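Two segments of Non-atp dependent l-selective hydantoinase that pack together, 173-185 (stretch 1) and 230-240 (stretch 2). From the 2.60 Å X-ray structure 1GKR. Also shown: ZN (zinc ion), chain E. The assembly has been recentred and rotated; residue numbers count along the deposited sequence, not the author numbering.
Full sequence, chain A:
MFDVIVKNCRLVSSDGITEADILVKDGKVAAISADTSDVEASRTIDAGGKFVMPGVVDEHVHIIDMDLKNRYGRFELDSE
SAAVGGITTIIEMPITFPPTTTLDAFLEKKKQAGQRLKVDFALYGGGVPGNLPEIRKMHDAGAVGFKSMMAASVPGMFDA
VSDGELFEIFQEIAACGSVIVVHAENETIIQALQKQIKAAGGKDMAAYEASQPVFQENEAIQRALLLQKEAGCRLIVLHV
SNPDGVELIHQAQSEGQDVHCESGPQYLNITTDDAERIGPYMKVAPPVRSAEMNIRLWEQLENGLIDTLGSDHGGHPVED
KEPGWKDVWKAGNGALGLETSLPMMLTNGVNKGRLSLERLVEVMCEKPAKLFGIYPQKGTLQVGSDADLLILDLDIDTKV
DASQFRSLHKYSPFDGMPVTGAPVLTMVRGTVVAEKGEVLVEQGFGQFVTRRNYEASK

Stretch 1 (173-185) IAACGSVIVVHAE
Stretch 2, residues 230-240: EAGCRLIVLHV

A zinc ion ties the C-terminal ends of the two stretches together: His183 ND1 lies 2.0 Å and His239 NE2 2.3 Å from ZN, with one further ligand from elsewhere in the structure. The two nitrogens, His183 ND1 and His239 NE2, approach to 3.0 Å because both bind the metal, not each other. His183 (chi1 t, chi2 116°) and His239 (chi1 p, chi2 43°; phi/psi 17/78) form an offset edge-to-face pair, the edge of His239 toward the face of His183, with centroids 4.4 Å apart and planes at 77°. With ND1 on the metal, His183 NE2 donates to Glu185 OE1 (2.8 Å, 170°).

Upstream, the strands containing Ile180-Val181 and Leu235-Ile236 (phi/psi near -120/135) run parallel at 24°, pairing Ile180 with Leu235, Val181 with Ile236 and Val182 with Val237 at CA-CA distances of 5.2, 4.6 and 5.5 Å. Hydrogen bonds run from Ile180 N to Arg234 O (3.1 Å), Ile236 N to Ile180 O (3.0 Å) and Leu238 N to Val182 O (3.2 Å); that from Val182 N to Ile236 O (3.3 Å, 150°) is weak. Water extends the ladder at both ends: one water donates to Ser178 O (water O to Ser178 O, 3.1 Å) and accepts from Arg234 N (water O to Arg234 N, 2.7 Å); a second donates to Leu238 O and accepts from Ala184 N, its O 2.7 Å from each.

Branched aliphatic side chains suit this buried, extended backbone. On one face, Val181 (m) places CG1 3.8 Å from Ile236 CB and CG2 3.5 Å from Leu238 CD1. On the other, Leu235 (t, p) brings CD1 to 4.0 Å from both Ile180 CG2 and Val182 CG1.

Before each strand a helix gives way to a positive-phi glycine, Gly177 (phi/psi 73/33) or Gly232 (80/12), the first residue to leave helical phi/psi, a conformation favouring glycine. Small Ala174 packs its CB 3.8 Å from Cys233 CB. Altogether 709 Å² is buried, summed over both sides.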

# COMPACT_ATOMS: atom_id res chain seq x y z
N ILE A 173 11.30 -21.38 -17.87
CA ILE A 173 10.88 -20.30 -18.77
C ILE A 173 11.80 -19.09 -18.66
O ILE A 173 12.14 -18.47 -19.67
CB ILE A 173 9.44 -19.83 -18.46
CG1 ILE A 173 8.45 -20.96 -18.74
CG2 ILE A 173 9.10 -18.64 -19.31
CD1 ILE A 173 8.50 -21.47 -20.18
N ALA A 174 12.20 -18.75 -17.44
CA ALA A 174 13.07 -17.61 -17.24
C ALA A 174 14.42 -17.85 -17.88
O ALA A 174 14.98 -16.97 -18.51
CB ALA A 174 13.26 -17.34 -15.77
N ALA A 175 14.92 -19.07 -17.71
CA ALA A 175 16.22 -19.44 -18.27
C ALA A 175 16.24 -19.49 -19.79
O ALA A 175 17.29 -19.32 -20.40
CB ALA A 175 16.65 -20.77 -17.70
N CYS A 176 15.09 -19.74 -20.41
CA CYS A 176 15.00 -19.80 -21.87
C CYS A 176 14.69 -18.44 -22.43
O CYS A 176 14.88 -18.19 -23.62
CB CYS A 176 13.88 -20.75 -22.32
SG CYS A 176 14.17 -22.48 -21.96
N GLY A 177 14.20 -17.55 -21.56
CA GLY A 177 13.84 -16.21 -21.98
C GLY A 177 12.56 -16.27 -22.79
O GLY A 177 12.35 -15.49 -23.72
N SER A 178 11.69 -17.21 -22.43
CA SER A 178 10.44 -17.40 -23.12
C SER A 178 9.34 -16.66 -22.38
O SER A 178 9.62 -15.74 -21.61
CB SER A 178 10.11 -18.89 -23.20
OG SER A 178 8.92 -19.12 -23.94
N VAL A 179 8.10 -17.06 -22.61
CA VAL A 179 6.94 -16.45 -21.95
C VAL A 179 6.10 -17.59 -21.40
O VAL A 179 5.99 -18.63 -22.03
CB VAL A 179 6.07 -15.67 -22.96
CG1 VAL A 179 4.89 -15.01 -22.25
CG2 VAL A 179 6.90 -14.66 -23.68
N ILE A 180 5.51 -17.40 -20.23
CA ILE A 180 4.63 -18.41 -19.66
C ILE A 180 3.29 -17.71 -19.40
O ILE A 180 3.25 -16.61 -18.84
CB ILE A 180 5.16 -18.98 -18.33
CG1 ILE A 180 4.16 -19.97 -17.75
CG2 ILE A 180 5.40 -17.88 -17.34
CD1 ILE A 180 4.00 -21.23 -18.57
N VAL A 181 2.20 -18.32 -19.84
CA VAL A 181 0.89 -17.75 -19.59
C VAL A 181 0.21 -18.81 -18.74
O VAL A 181 0.50 -19.99 -18.88
CB VAL A 181 0.10 -17.51 -20.91
CG1 VAL A 181 0.92 -16.69 -21.85
CG2 VAL A 181 -0.29 -18.81 -21.56
N VAL A 182 -0.67 -18.40 -17.83
CA VAL A 182 -1.34 -19.38 -16.99
C VAL A 182 -2.82 -19.09 -16.88
O VAL A 182 -3.25 -17.96 -17.10
CB VAL A 182 -0.78 -19.41 -15.54
CG1 VAL A 182 0.71 -19.46 -15.55
CG2 VAL A 182 -1.23 -18.21 -14.79
N HIS A 183 -3.58 -20.12 -16.54
CA HIS A 183 -5.01 -19.99 -16.31
C HIS A 183 -5.01 -19.96 -14.78
O HIS A 183 -4.72 -20.97 -14.13
CB HIS A 183 -5.76 -21.23 -16.82
CG HIS A 183 -7.22 -21.22 -16.50
ND1 HIS A 183 -8.20 -21.19 -17.47
CD2 HIS A 183 -7.87 -21.23 -15.31
CE1 HIS A 183 -9.39 -21.17 -16.90
NE2 HIS A 183 -9.22 -21.19 -15.59
N ALA A 184 -5.32 -18.82 -14.20
CA ALA A 184 -5.28 -18.74 -12.75
C ALA A 184 -6.57 -18.85 -11.98
O ALA A 184 -7.34 -17.90 -11.89
CB ALA A 184 -4.55 -17.48 -12.32
N GLU A 185 -6.81 -20.04 -11.42
CA GLU A 185 -7.97 -20.28 -10.57
C GLU A 185 -7.52 -21.29 -9.54
O GLU A 185 -6.49 -21.93 -9.70
CB GLU A 185 -9.15 -20.82 -11.36
CG GLU A 185 -9.82 -19.76 -12.22
CD GLU A 185 -11.18 -20.18 -12.69
OE1 GLU A 185 -11.28 -20.87 -13.73
OE2 GLU A 185 -12.15 -19.81 -12.00
N GLU A 230 9.61 -14.32 -7.63
CA GLU A 230 10.81 -15.07 -7.28
C GLU A 230 11.55 -15.68 -8.48
O GLU A 230 12.76 -15.79 -8.46
CB GLU A 230 10.42 -16.19 -6.32
CG GLU A 230 11.57 -16.82 -5.59
CD GLU A 230 12.15 -15.90 -4.54
OE1 GLU A 230 11.46 -14.92 -4.14
OE2 GLU A 230 13.30 -16.18 -4.10
N ALA A 231 10.81 -16.07 -9.51
CA ALA A 231 11.43 -16.68 -10.69
C ALA A 231 11.93 -15.70 -11.74
O ALA A 231 12.91 -15.98 -12.42
CB ALA A 231 10.44 -17.65 -11.33
N GLY A 232 11.22 -14.58 -11.91
CA GLY A 232 11.62 -13.56 -12.88
C GLY A 232 11.28 -13.78 -14.35
O GLY A 232 11.79 -13.06 -15.21
N CYS A 233 10.43 -14.75 -14.63
CA CYS A 233 10.03 -15.06 -16.01
C CYS A 233 8.91 -14.14 -16.47
O CYS A 233 8.11 -13.68 -15.66
CB CYS A 233 9.53 -16.50 -16.08
SG CYS A 233 8.19 -16.86 -14.89
N ARG A 234 8.83 -13.87 -17.78
CA ARG A 234 7.76 -13.02 -18.28
C ARG A 234 6.47 -13.84 -18.11
O ARG A 234 6.38 -14.98 -18.56
CB ARG A 234 7.96 -12.69 -19.76
CG ARG A 234 7.28 -11.39 -20.12
CD ARG A 234 6.99 -11.27 -21.58
NE ARG A 234 8.09 -10.76 -22.40
CZ ARG A 234 8.70 -9.59 -22.22
NH1 ARG A 234 8.34 -8.81 -21.22
NH2 ARG A 234 9.63 -9.19 -23.07
N LEU A 235 5.49 -13.26 -17.43
CA LEU A 235 4.24 -13.93 -17.14
C LEU A 235 3.02 -13.17 -17.63
O LEU A 235 2.92 -11.97 -17.44
CB LEU A 235 4.13 -14.11 -15.64
CG LEU A 235 2.74 -14.49 -15.13
CD1 LEU A 235 2.40 -15.87 -15.63
CD2 LEU A 235 2.68 -14.47 -13.61
N ILE A 236 2.09 -13.86 -18.27
CA ILE A 236 0.87 -13.20 -18.71
C ILE A 236 -0.28 -13.93 -18.07
O ILE A 236 -0.43 -15.12 -18.31
CB ILE A 236 0.63 -13.29 -20.21
CG1 ILE A 236 1.72 -12.58 -20.99
CG2 ILE A 236 -0.72 -12.66 -20.54
CD1 ILE A 236 1.52 -12.66 -22.50
N VAL A 237 -1.10 -13.26 -17.27
CA VAL A 237 -2.24 -13.95 -16.70
C VAL A 237 -3.37 -13.86 -17.73
O VAL A 237 -3.81 -12.77 -18.09
CB VAL A 237 -2.69 -13.32 -15.38
CG1 VAL A 237 -3.93 -14.03 -14.85
CG2 VAL A 237 -1.55 -13.38 -14.37
N LEU A 238 -3.80 -15.02 -18.21
CA LEU A 238 -4.85 -15.13 -19.23
C LEU A 238 -6.22 -14.79 -18.69
O LEU A 238 -6.46 -14.86 -17.49
CB LEU A 238 -4.87 -16.54 -19.80
CG LEU A 238 -3.59 -17.02 -20.49
CD1 LEU A 238 -3.70 -18.49 -20.78
CD2 LEU A 238 -3.38 -16.24 -21.76
N HIS A 239 -7.11 -14.45 -19.62
CA HIS A 239 -8.50 -14.09 -19.32
C HIS A 239 -8.82 -13.74 -17.88
O HIS A 239 -9.36 -14.56 -17.15
CB HIS A 239 -9.43 -15.23 -19.74
CG HIS A 239 -8.93 -16.57 -19.31
ND1 HIS A 239 -8.40 -16.80 -18.06
CD2 HIS A 239 -8.91 -17.76 -19.95
CE1 HIS A 239 -8.06 -18.07 -17.95
NE2 HIS A 239 -8.35 -18.68 -19.09
N VAL A 240 -8.47 -12.51 -17.48
CA VAL A 240 -8.77 -12.01 -16.14
C VAL A 240 -10.19 -11.45 -16.25
O VAL A 240 -10.45 -10.54 -17.04
CB VAL A 240 -7.79 -10.91 -15.74
CG1 VAL A 240 -8.24 -10.26 -14.44
CG2 VAL A 240 -6.42 -11.52 -15.58
ZN ZN E . -8.35 -20.91 -19.50
O HOH W 1 10.98 -14.99 -18.94
O HOH W 2 -6.36 -16.81 -15.69